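PDB 4UE0: fiber from Bovine adenovirus 4, which probably attaches the virion to a receptor on the host cell through the trimeric head domain of its fibre, the part in this structure. Local coordinates for residues A[19-24]-A[97-102]; A[26-31]-A[35-40]; A[84-89]-A[104-109]. All coordinates share one frame; numbering follows the deposited sequence. Where two conformers were deposited one is given.

Interaction 1 (A[19-24]-A[97-102]); sequences FIIALG and ISINFS
I99 and I21 meet end to end across the interior of the fibre head, methyl against methyl, while their backbones stay well apart: even the closest CA atoms, those of I21 and I99, are separated by 10.8 Å. I99 contributes the largest share of the contact. From its CB, which points toward the opposing segment, two branches serve different neighbours. The shorter one remains near its own sheet, with I99 CG2 3.5 Å from V88 CG1 on the adjoining strand. I99 CG2 also lies 3.8 Å from F101 CZ, two residues further along. The other branch leaves through CG1, which is placed beside the backbone N and opposite the carbonyl carbon (chi1 -59°), and continues extended to CD1. This last methyl, I99 CD1, reaches across to 3.6 Å from I21 CD1 and, more loosely, to 4.4 Å from L23 CD1. The two segments belong to different antiparallel sheets, 19-24 to the one that includes strands 8-16 and 34-40, and 97-102 to the one that includes strands 51-55 and 83-93. Their facing is that of a beta sandwich, as in other adenovirus fibre heads. On the opposing strand, I21 holds CG1 between its backbone N and its carbonyl carbon (chi1 66°), and from there the extended chain carries CD1 almost straight at the tip of I99. L23 flanks I21, and both of its methyls lie at the same loose distance from I99 CD1. The contact is wholly apolar. All three touching residues are buried, with F43 packed on I21, and F54 and L60 on L23. Facing away from this interior, A22 packs against T119 of a neighbouring subunit, and the N100 OD1 atom is hydrogen-bonded to T51 OG1.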
loop_
_atom_site.group_PDB
_atom_site.type_symbol
_atom_site.label_atom_id
_atom_site.label_comp_id
_atom_site.label_asym_id
_atom_site.label_seq_id
_atom_site.Cartn_x
_atom_site.Cartn_y
_atom_site.Cartn_z
ATOM N N PHE A 19 -15.757 -9.869 -15.091
ATOM C CA PHE A 19 -14.421 -9.290 -14.930
ATOM C C PHE A 19 -13.553 -10.225 -14.076
ATOM O O PHE A 19 -14.013 -11.272 -13.574
ATOM C CB PHE A 19 -14.477 -7.835 -14.417
ATOM C CG PHE A 19 -15.030 -7.680 -13.017
ATOM C CD1 PHE A 19 -16.400 -7.528 -12.802
ATOM C CD2 PHE A 19 -14.181 -7.675 -11.899
ATOM C CE1 PHE A 19 -16.919 -7.360 -11.525
ATOM C CE2 PHE A 19 -14.700 -7.512 -10.625
ATOM C CZ PHE A 19 -16.067 -7.394 -10.444
ATOM N N ILE A 20 -12.270 -9.890 -13.978
ATOM C CA ILE A 20 -11.237 -10.691 -13.282
ATOM C C ILE A 20 -10.673 -9.869 -12.150
ATOM O O ILE A 20 -10.414 -8.670 -12.303
ATOM C CB ILE A 20 -10.006 -10.967 -14.228
ATOM C CG1 ILE A 20 -10.357 -11.995 -15.283
ATOM C CG2 ILE A 20 -8.739 -11.432 -13.472
ATOM C CD1 ILE A 20 -10.493 -13.418 -14.779
ATOM N N ILE A 21 -10.434 -10.548 -11.028
ATOM C CA ILE A 21 -9.554 -10.029 -10.000
ATOM C C ILE A 21 -8.471 -11.057 -9.755
ATOM O O ILE A 21 -8.673 -12.261 -9.970
ATOM C CB ILE A 21 -10.236 -9.682 -8.684
ATOM C CG1 ILE A 21 -10.786 -10.890 -7.961
ATOM C CG2 ILE A 21 -11.254 -8.616 -8.902
ATOM C CD1 ILE A 21 -11.060 -10.588 -6.507
ATOM N N ALA A 22 -7.289 -10.578 -9.385
ATOM C CA ALA A 22 -6.146 -11.465 -9.196
ATOM C C ALA A 22 -5.559 -11.236 -7.812
ATOM O O ALA A 22 -5.072 -10.145 -7.503
ATOM C CB ALA A 22 -5.104 -11.278 -10.283
ATOM N N LEU A 23 -5.637 -12.284 -7.003
ATOM C CA LEU A 23 -5.202 -12.281 -5.604
ATOM C C LEU A 23 -3.901 -13.025 -5.419
ATOM O O LEU A 23 -3.661 -14.039 -6.075
ATOM C CB LEU A 23 -6.261 -12.924 -4.729
ATOM C CG LEU A 23 -7.648 -12.290 -4.774
ATOM C CD1 LEU A 23 -8.681 -13.198 -4.098
ATOM C CD2 LEU A 23 -7.593 -10.941 -4.098
ATOM N N GLY A 24 -3.084 -12.499 -4.528
ATOM C CA GLY A 24 -1.872 -13.160 -4.083
ATOM C C GLY A 24 -1.918 -13.270 -2.590
ATOM O O GLY A 24 -2.522 -12.437 -1.902
ATOM N N ILE A 97 -14.880 -17.166 0.295
ATOM C CA ILE A 97 -14.257 -15.883 0.601
ATOM C C ILE A 97 -15.131 -14.758 0.071
ATOM O O ILE A 97 -15.592 -14.811 -1.084
ATOM C CB ILE A 97 -12.842 -15.818 0.001
ATOM C CG1 ILE A 97 -12.000 -16.924 0.647
ATOM C CG2 ILE A 97 -12.222 -14.429 0.207
ATOM C CD1 ILE A 97 -10.564 -17.015 0.207
ATOM N N SER A 98 -15.359 -13.742 0.910
ATOM C CA SER A 98 -16.098 -12.551 0.552
ATOM C C SER A 98 -15.210 -11.317 0.722
ATOM O O SER A 98 -14.613 -11.115 1.779
ATOM C CB SER A 98 -17.330 -12.422 1.437
ATOM O OG SER A 98 -18.225 -13.498 1.217
ATOM N N ILE A 99 -15.165 -10.529 -0.349
ATOM C CA ILE A 99 -14.490 -9.242 -0.395
ATOM C C ILE A 99 -15.595 -8.203 -0.432
ATOM O O ILE A 99 -16.304 -8.073 -1.431
ATOM C CB ILE A 99 -13.592 -9.115 -1.654
ATOM C CG1 ILE A 99 -12.531 -10.224 -1.697
ATOM C CG2 ILE A 99 -12.914 -7.746 -1.686
ATOM C CD1 ILE A 99 -11.815 -10.351 -3.012
ATOM N N ASN A 100 -15.736 -7.470 0.662
ATOM C CA ASN A 100 -16.785 -6.476 0.793
ATOM C C ASN A 100 -16.223 -5.094 0.708
ATOM O O ASN A 100 -15.303 -4.748 1.467
ATOM C CB ASN A 100 -17.546 -6.659 2.099
ATOM C CG ASN A 100 -18.665 -7.634 1.943
ATOM O OD1 ASN A 100 -19.687 -7.317 1.312
ATOM N ND2 ASN A 100 -18.511 -8.813 2.502
ATOM N N PHE A 101 -16.762 -4.303 -0.190
ATOM C CA PHE A 101 -16.402 -2.882 -0.348
ATOM C C PHE A 101 -17.352 -2.043 0.488
ATOM O O PHE A 101 -18.543 -2.341 0.562
ATOM C CB PHE A 101 -16.431 -2.503 -1.833
ATOM C CG PHE A 101 -15.440 -3.284 -2.623
ATOM C CD1 PHE A 101 -14.118 -2.895 -2.685
ATOM C CD2 PHE A 101 -15.807 -4.460 -3.240
ATOM C CE1 PHE A 101 -13.189 -3.651 -3.361
ATOM C CE2 PHE A 101 -14.870 -5.212 -3.919
ATOM C CZ PHE A 101 -13.563 -4.819 -3.967
ATOM N N SER A 102 -16.849 -0.958 1.046
ATOM C CA SER A 102 -17.640 -0.130 1.941
ATOM C C SER A 102 -18.826 0.510 1.257
ATOM O O SER A 102 -19.834 0.810 1.910
ATOM C CB SER A 102 -16.733 0.917 2.561
ATOM O OG SER A 102 -16.024 1.655 1.581
#

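Interaction 2 (A[26-31]-A[35-40]); sequences QIIPSN and IYILNC
Q26 and I28 pair with I37 and I35 in the antiparallel beta hairpin formed by strands 19-29 and 34-40, whose short segments run at 162° to each other. Two hydrogen-bonded pairs flank one non-hydrogen-bonded pair, so four main-chain bonds close the ladder. In the Q26-I37 pair, Q26 N donates to I37 O at 2.9 Å, and I37 N returns a bond of the same length to Q26 O that is straighter, with 170° at the hydrogen. In the I28-I35 pair, the bond from I28 N to I35 O measures 2.8 Å and its partner from I35 N to I28 O 2.9 Å. Two alpha C-H groups add to the same acceptors, I27 CA lying 3.3 Å from I35 O and Y36 CA beside Q26 O. The main chain of the middle pair is used outward: the I27 backbone is hydrogen-bonded to R8 and that of Y36 to I118, which knits the hairpin into a four-stranded sheet between strands 8-16 and 114-120. At the turn, S30 OG is hydrogen-bonded to the amides of I32 and R33. I28 and I35 share the partly exposed face with Q26 and I37, and I28 CB meets I35 CB at 4.1 Å. I27 and Y36 point to the buried face, near I63 and V65 respectively. Y36 CG lies beside its backbone N and opposite the carbonyl carbon (chi1 -61°), a setting that brings the end of the ring nearer to the neighbouring strand than its CB bond alone would suggest. The I27 side chain meets the Y36 ring obliquely along one flank, where I27 CG1 lies 3.8 Å from Y36 CD1 and I27 CG2 equally near Y36 CE1.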
loop_
_atom_site.group_PDB
_atom_site.type_symbol
_atom_site.label_atom_id
_atom_site.label_comp_id
_atom_site.label_asym_id
_atom_site.label_seq_id
_atom_site.Cartn_x
_atom_site.Cartn_y
_atom_site.Cartn_z
ATOM N N GLN A 26 0.538 -14.645 1.012
ATOM C CA GLN A 26 1.812 -15.114 1.576
ATOM C C GLN A 26 1.648 -15.350 3.070
ATOM O O GLN A 26 0.893 -14.646 3.762
ATOM C CB GLN A 26 2.986 -14.124 1.370
ATOM C CG GLN A 26 3.039 -13.347 0.064
ATOM C CD GLN A 26 3.831 -12.047 0.198
ATOM O OE1 GLN A 26 3.467 -11.007 -0.371
ATOM N NE2 GLN A 26 4.911 -12.096 0.975
ATOM N N ILE A 27 2.355 -16.361 3.562
ATOM C CA ILE A 27 2.515 -16.601 4.992
ATOM C C ILE A 27 4.018 -16.499 5.250
ATOM O O ILE A 27 4.807 -17.232 4.658
ATOM C CB ILE A 27 1.978 -17.965 5.442
ATOM C CG1 ILE A 27 0.509 -18.069 5.072
ATOM C CG2 ILE A 27 2.195 -18.139 6.950
ATOM C CD1 ILE A 27 -0.113 -19.420 5.385
ATOM N N ILE A 28 4.383 -15.583 6.131
ATOM C CA ILE A 28 5.766 -15.387 6.497
ATOM C C ILE A 28 5.928 -15.783 7.965
ATOM O O ILE A 28 5.551 -15.040 8.840
ATOM C CB ILE A 28 6.198 -13.933 6.246
ATOM C CG1 ILE A 28 5.959 -13.548 4.777
ATOM C CG2 ILE A 28 7.659 -13.755 6.622
ATOM C CD1 ILE A 28 5.989 -12.066 4.515
ATOM N N PRO A 29 6.441 -16.999 8.221
ATOM C CA PRO A 29 6.602 -17.459 9.592
ATOM C C PRO A 29 7.913 -16.980 10.189
ATOM O O PRO A 29 8.910 -16.828 9.464
ATOM C CB PRO A 29 6.578 -18.984 9.454
ATOM C CG PRO A 29 7.046 -19.256 8.064
ATOM C CD PRO A 29 6.883 -18.006 7.240
ATOM N N SER A 30 7.887 -16.720 11.496
ATOM C CA SER A 30 9.090 -16.499 12.317
ATOM C C SER A 30 8.791 -16.925 13.763
ATOM O O SER A 30 7.640 -17.263 14.113
ATOM C CB SER A 30 9.576 -15.036 12.257
ATOM O OG SER A 30 8.965 -14.185 13.224
ATOM N N ASN A 31 9.829 -16.910 14.595
ATOM C CA ASN A 31 9.690 -17.224 16.032
ATOM C C ASN A 31 9.215 -16.004 16.829
ATOM O O ASN A 31 9.001 -16.085 18.051
ATOM C CB ASN A 31 10.998 -17.819 16.617
ATOM C CG ASN A 31 12.227 -16.933 16.392
ATOM O OD1 ASN A 31 12.134 -15.766 15.984
ATOM N ND2 ASN A 31 13.396 -17.485 16.694
ATOM N N ILE A 35 3.154 -13.619 9.727
ATOM C CA ILE A 35 2.493 -12.570 8.955
ATOM C C ILE A 35 1.687 -13.233 7.827
ATOM O O ILE A 35 2.192 -14.111 7.116
ATOM C CB ILE A 35 3.485 -11.591 8.331
ATOM C CG1 ILE A 35 4.523 -11.157 9.346
ATOM C CG2 ILE A 35 2.738 -10.393 7.794
ATOM C CD1 ILE A 35 5.690 -10.415 8.719
ATOM N N TYR A 36 0.433 -12.803 7.714
ATOM C CA TYR A 36 -0.506 -13.277 6.699
ATOM C C TYR A 36 -0.787 -12.096 5.792
ATOM O O TYR A 36 -1.301 -11.075 6.245
ATOM C CB TYR A 36 -1.794 -13.777 7.344
ATOM C CG TYR A 36 -1.535 -14.924 8.275
ATOM C CD1 TYR A 36 -1.446 -16.204 7.783
ATOM C CD2 TYR A 36 -1.319 -14.718 9.630
ATOM C CE1 TYR A 36 -1.155 -17.279 8.606
ATOM C CE2 TYR A 36 -1.038 -15.788 10.475
ATOM C CZ TYR A 36 -0.964 -17.067 9.951
ATOM O OH TYR A 36 -0.693 -18.129 10.765
ATOM N N ILE A 37 -0.425 -12.230 4.517
ATOM C CA ILE A 37 -0.530 -11.148 3.533
ATOM C C ILE A 37 -1.529 -11.565 2.458
ATOM O O ILE A 37 -1.450 -12.679 1.922
ATOM C CB ILE A 37 0.848 -10.828 2.913
ATOM C CG1 ILE A 37 1.769 -10.211 3.971
ATOM C CG2 ILE A 37 0.717 -9.879 1.735
ATOM C CD1 ILE A 37 3.240 -10.336 3.666
ATOM N N LEU A 38 -2.430 -10.646 2.135
ATOM C CA LEU A 38 -3.355 -10.811 1.023
ATOM C C LEU A 38 -3.245 -9.584 0.139
ATOM O O LEU A 38 -3.389 -8.463 0.627
ATOM C CB LEU A 38 -4.804 -10.941 1.510
ATOM C CG LEU A 38 -5.864 -11.154 0.431
ATOM C CD1 LEU A 38 -5.633 -12.417 -0.378
ATOM C CD2 LEU A 38 -7.260 -11.175 1.045
ATOM N N ASN A 39 -3.022 -9.783 -1.152
ATOM C CA ASN A 39 -3.086 -8.668 -2.025
ATOM C C ASN A 39 -3.871 -8.902 -3.268
ATOM O O ASN A 39 -4.241 -10.007 -3.596
ATOM C CB ASN A 39 -1.728 -8.161 -2.314
ATOM C CG ASN A 39 -0.869 -9.177 -2.930
ATOM O OD1 ASN A 39 -1.302 -9.975 -3.779
ATOM N ND2 ASN A 39 0.377 -9.211 -2.479
ATOM N N CYS A 40 -4.165 -7.802 -3.921
ATOM C CA CYS A 40 -4.976 -7.812 -5.110
ATOM C C CYS A 40 -4.425 -6.809 -6.085
ATOM O O CYS A 40 -4.137 -5.675 -5.725
ATOM C CB CYS A 40 -6.399 -7.430 -4.712
ATOM S SG CYS A 40 -7.666 -7.685 -5.964
#

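Interaction 3 (A[84-89]-A[104-109]); sequences KTYGVT and SLEPNI
Y86 stands on strand 83-93 and L105 in the irregular loop that follows strand 96-101, and their CA atoms, 8.2 Å apart, are the nearest across the two segments. No main-chain pairing joins them. Beyond L105 the loop folds into a type II beta turn from E106 to I109, with N108 in its positive-phi position. The tyrosine ring makes most of the contact. L105 CD2 sits above the middle of one face in a CH-pi contact, 3.6 Å from the ring centroid of Y86 and only 2° from its normal, so the methyl touches all six carbons about equally. K84 CG covers the opposite face nearer the rim, and the ring is clasped between two aliphatic groups. With L105 CD1 extended away from CA (chi2 175°), the other branch, CD2, turns back and lands on the ring, although the CB bond is not aimed there. Further out, Y86 CE2 approaches S104 O at 3.5 Å. One water lies 2.8 Å from Y86 OH and donates weakly to S104 O; its bond to E106 OE2 is doubtful, since E106 has two conformers. Q76 OE1 accepts from E106 N and makes a weak hydrogen bond with Y86 OH. With polar links to the loop this loose at the hydroxyl, the apolar ring face probably does most to hold Y86 there.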
loop_
_atom_site.group_PDB
_atom_site.type_symbol
_atom_site.label_atom_id
_atom_site.label_comp_id
_atom_site.label_asym_id
_atom_site.label_seq_id
_atom_site.Cartn_x
_atom_site.Cartn_y
_atom_site.Cartn_z
ATOM N N LYS A 84 -12.482 8.531 -4.824
ATOM C CA LYS A 84 -13.287 7.822 -3.843
ATOM C C LYS A 84 -12.431 6.736 -3.219
ATOM O O LYS A 84 -11.803 5.957 -3.937
ATOM C CB LYS A 84 -14.536 7.180 -4.490
ATOM C CG LYS A 84 -15.432 6.447 -3.501
ATOM C CD LYS A 84 -16.437 7.303 -2.768
ATOM C CE LYS A 84 -17.557 6.407 -2.237
ATOM N NZ LYS A 84 -18.703 7.164 -1.668
ATOM N N THR A 85 -12.398 6.705 -1.893
ATOM C CA THR A 85 -11.702 5.665 -1.132
ATOM C C THR A 85 -12.718 4.670 -0.591
ATOM O O THR A 85 -13.755 5.052 -0.062
ATOM C CB THR A 85 -10.891 6.287 0.003
ATOM O OG1 THR A 85 -9.979 7.237 -0.545
ATOM C CG2 THR A 85 -10.099 5.245 0.755
ATOM N N TYR A 86 -12.423 3.384 -0.758
ATOM C CA TYR A 86 -13.249 2.277 -0.295
ATOM C C TYR A 86 -12.524 1.451 0.720
ATOM O O TYR A 86 -11.336 1.142 0.535
ATOM C CB TYR A 86 -13.644 1.363 -1.449
ATOM C CG TYR A 86 -14.307 2.070 -2.596
ATOM C CD1 TYR A 86 -13.545 2.579 -3.639
ATOM C CD2 TYR A 86 -15.684 2.216 -2.675
ATOM C CE1 TYR A 86 -14.105 3.211 -4.713
ATOM C CE2 TYR A 86 -16.270 2.872 -3.755
ATOM C CZ TYR A 86 -15.485 3.350 -4.774
ATOM O OH TYR A 86 -16.076 4.002 -5.846
ATOM N N GLY A 87 -13.234 1.086 1.776
ATOM C CA GLY A 87 -12.755 0.066 2.672
ATOM C C GLY A 87 -12.999 -1.314 2.077
ATOM O O GLY A 87 -14.027 -1.530 1.428
ATOM N N VAL A 88 -12.055 -2.227 2.274
ATOM C CA VAL A 88 -12.111 -3.579 1.731
ATOM C C VAL A 88 -11.964 -4.557 2.895
ATOM O O VAL A 88 -10.967 -4.535 3.591
ATOM C CB VAL A 88 -10.980 -3.832 0.723
ATOM C CG1 VAL A 88 -11.219 -5.177 0.052
ATOM C CG2 VAL A 88 -10.874 -2.721 -0.309
ATOM N N THR A 89 -13.019 -5.317 3.146
ATOM C CA THR A 89 -13.024 -6.290 4.248
ATOM C C THR A 89 -13.108 -7.676 3.638
ATOM O O THR A 89 -14.053 -7.951 2.890
ATOM C CB THR A 89 -14.217 -6.018 5.185
ATOM O OG1 THR A 89 -14.114 -4.676 5.715
ATOM C CG2 THR A 89 -14.212 -7.009 6.345
ATOM N N SER A 104 -20.683 0.851 -3.051
ATOM C CA SER A 104 -20.651 0.278 -4.384
ATOM C C SER A 104 -19.569 0.922 -5.244
ATOM O O SER A 104 -19.393 2.125 -5.262
ATOM C CB SER A 104 -22.028 0.387 -5.048
ATOM O OG SER A 104 -22.409 1.737 -5.243
ATOM N N LEU A 105 -18.871 0.081 -5.986
ATOM C CA LEU A 105 -17.846 0.562 -6.894
ATOM C C LEU A 105 -18.486 1.237 -8.124
ATOM O O LEU A 105 -19.614 0.943 -8.510
ATOM C CB LEU A 105 -16.952 -0.601 -7.333
ATOM C CG LEU A 105 -16.216 -1.324 -6.216
ATOM C CD1 LEU A 105 -15.480 -2.527 -6.781
ATOM C CD2 LEU A 105 -15.231 -0.415 -5.542
ATOM N N GLU A 106 -17.762 2.181 -8.718
ATOM C CA GLU A 106 -18.184 2.776 -9.979
ATOM C C GLU A 106 -17.873 1.817 -11.119
ATOM O O GLU A 106 -16.732 1.368 -11.260
ATOM C CB GLU A 106 -17.441 4.076 -10.262
ATOM C CG GLU A 106 -17.612 5.129 -9.193
ATOM C CD GLU A 106 -19.016 5.659 -9.134
ATOM O OE1 GLU A 106 -19.647 5.830 -10.197
ATOM O OE2 GLU A 106 -19.494 5.917 -8.016
ATOM N N PRO A 107 -18.851 1.526 -11.983
ATOM C CA PRO A 107 -18.539 0.677 -13.120
ATOM C C PRO A 107 -17.502 1.282 -14.068
ATOM O O PRO A 107 -17.516 2.477 -14.316
ATOM C CB PRO A 107 -19.892 0.568 -13.851
ATOM C CG PRO A 107 -20.938 0.909 -12.833
ATOM C CD PRO A 107 -20.270 1.920 -11.959
ATOM N N ASN A 108 -16.665 0.426 -14.633
ATOM C CA ASN A 108 -15.789 0.788 -15.755
ATOM C C ASN A 108 -14.718 1.829 -15.417
ATOM O O ASN A 108 -14.240 2.541 -16.285
ATOM C CB ASN A 108 -16.619 1.198 -16.983
ATOM C CG ASN A 108 -17.677 0.164 -17.308
ATOM O OD1 ASN A 108 -18.879 0.477 -17.437
ATOM N ND2 ASN A 108 -17.252 -1.073 -17.374
ATOM N N ILE A 109 -14.340 1.864 -14.147
ATOM C CA ILE A 109 -13.247 2.680 -13.687
ATOM C C ILE A 109 -12.298 1.773 -12.908
ATOM O O ILE A 109 -12.720 0.976 -12.070
ATOM C CB ILE A 109 -13.750 3.838 -12.775
ATOM C CG1 ILE A 109 -14.634 4.782 -13.576
ATOM C CG2 ILE A 109 -12.553 4.547 -12.137
ATOM C CD1 ILE A 109 -15.161 5.942 -12.770
HETATM O O HOH W 1 -18.458 5.397 -5.776
#

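Overall arrangement
Interaction 1 is the core contact, about 5 Å from the chain centre and purely apolar; interactions 2 and 3 are partly buried and lie on opposite sides of that centre, their own centres about 25 Å apart. Interaction 2 stays within one sheet and is built on main-chain bonds, whereas interaction 3 ties a loop to the other sheet through a ring face and water. Interaction 1 bridges the two sheets and touches both neighbours. It shares strand 19-29 with interaction 2, where G24 O and N39 N probably form a hydrogen bond, and its 97-102 segment lies beside 84-89, with probable bonds between N100 N and T89 O and between G87 N and S102 OG.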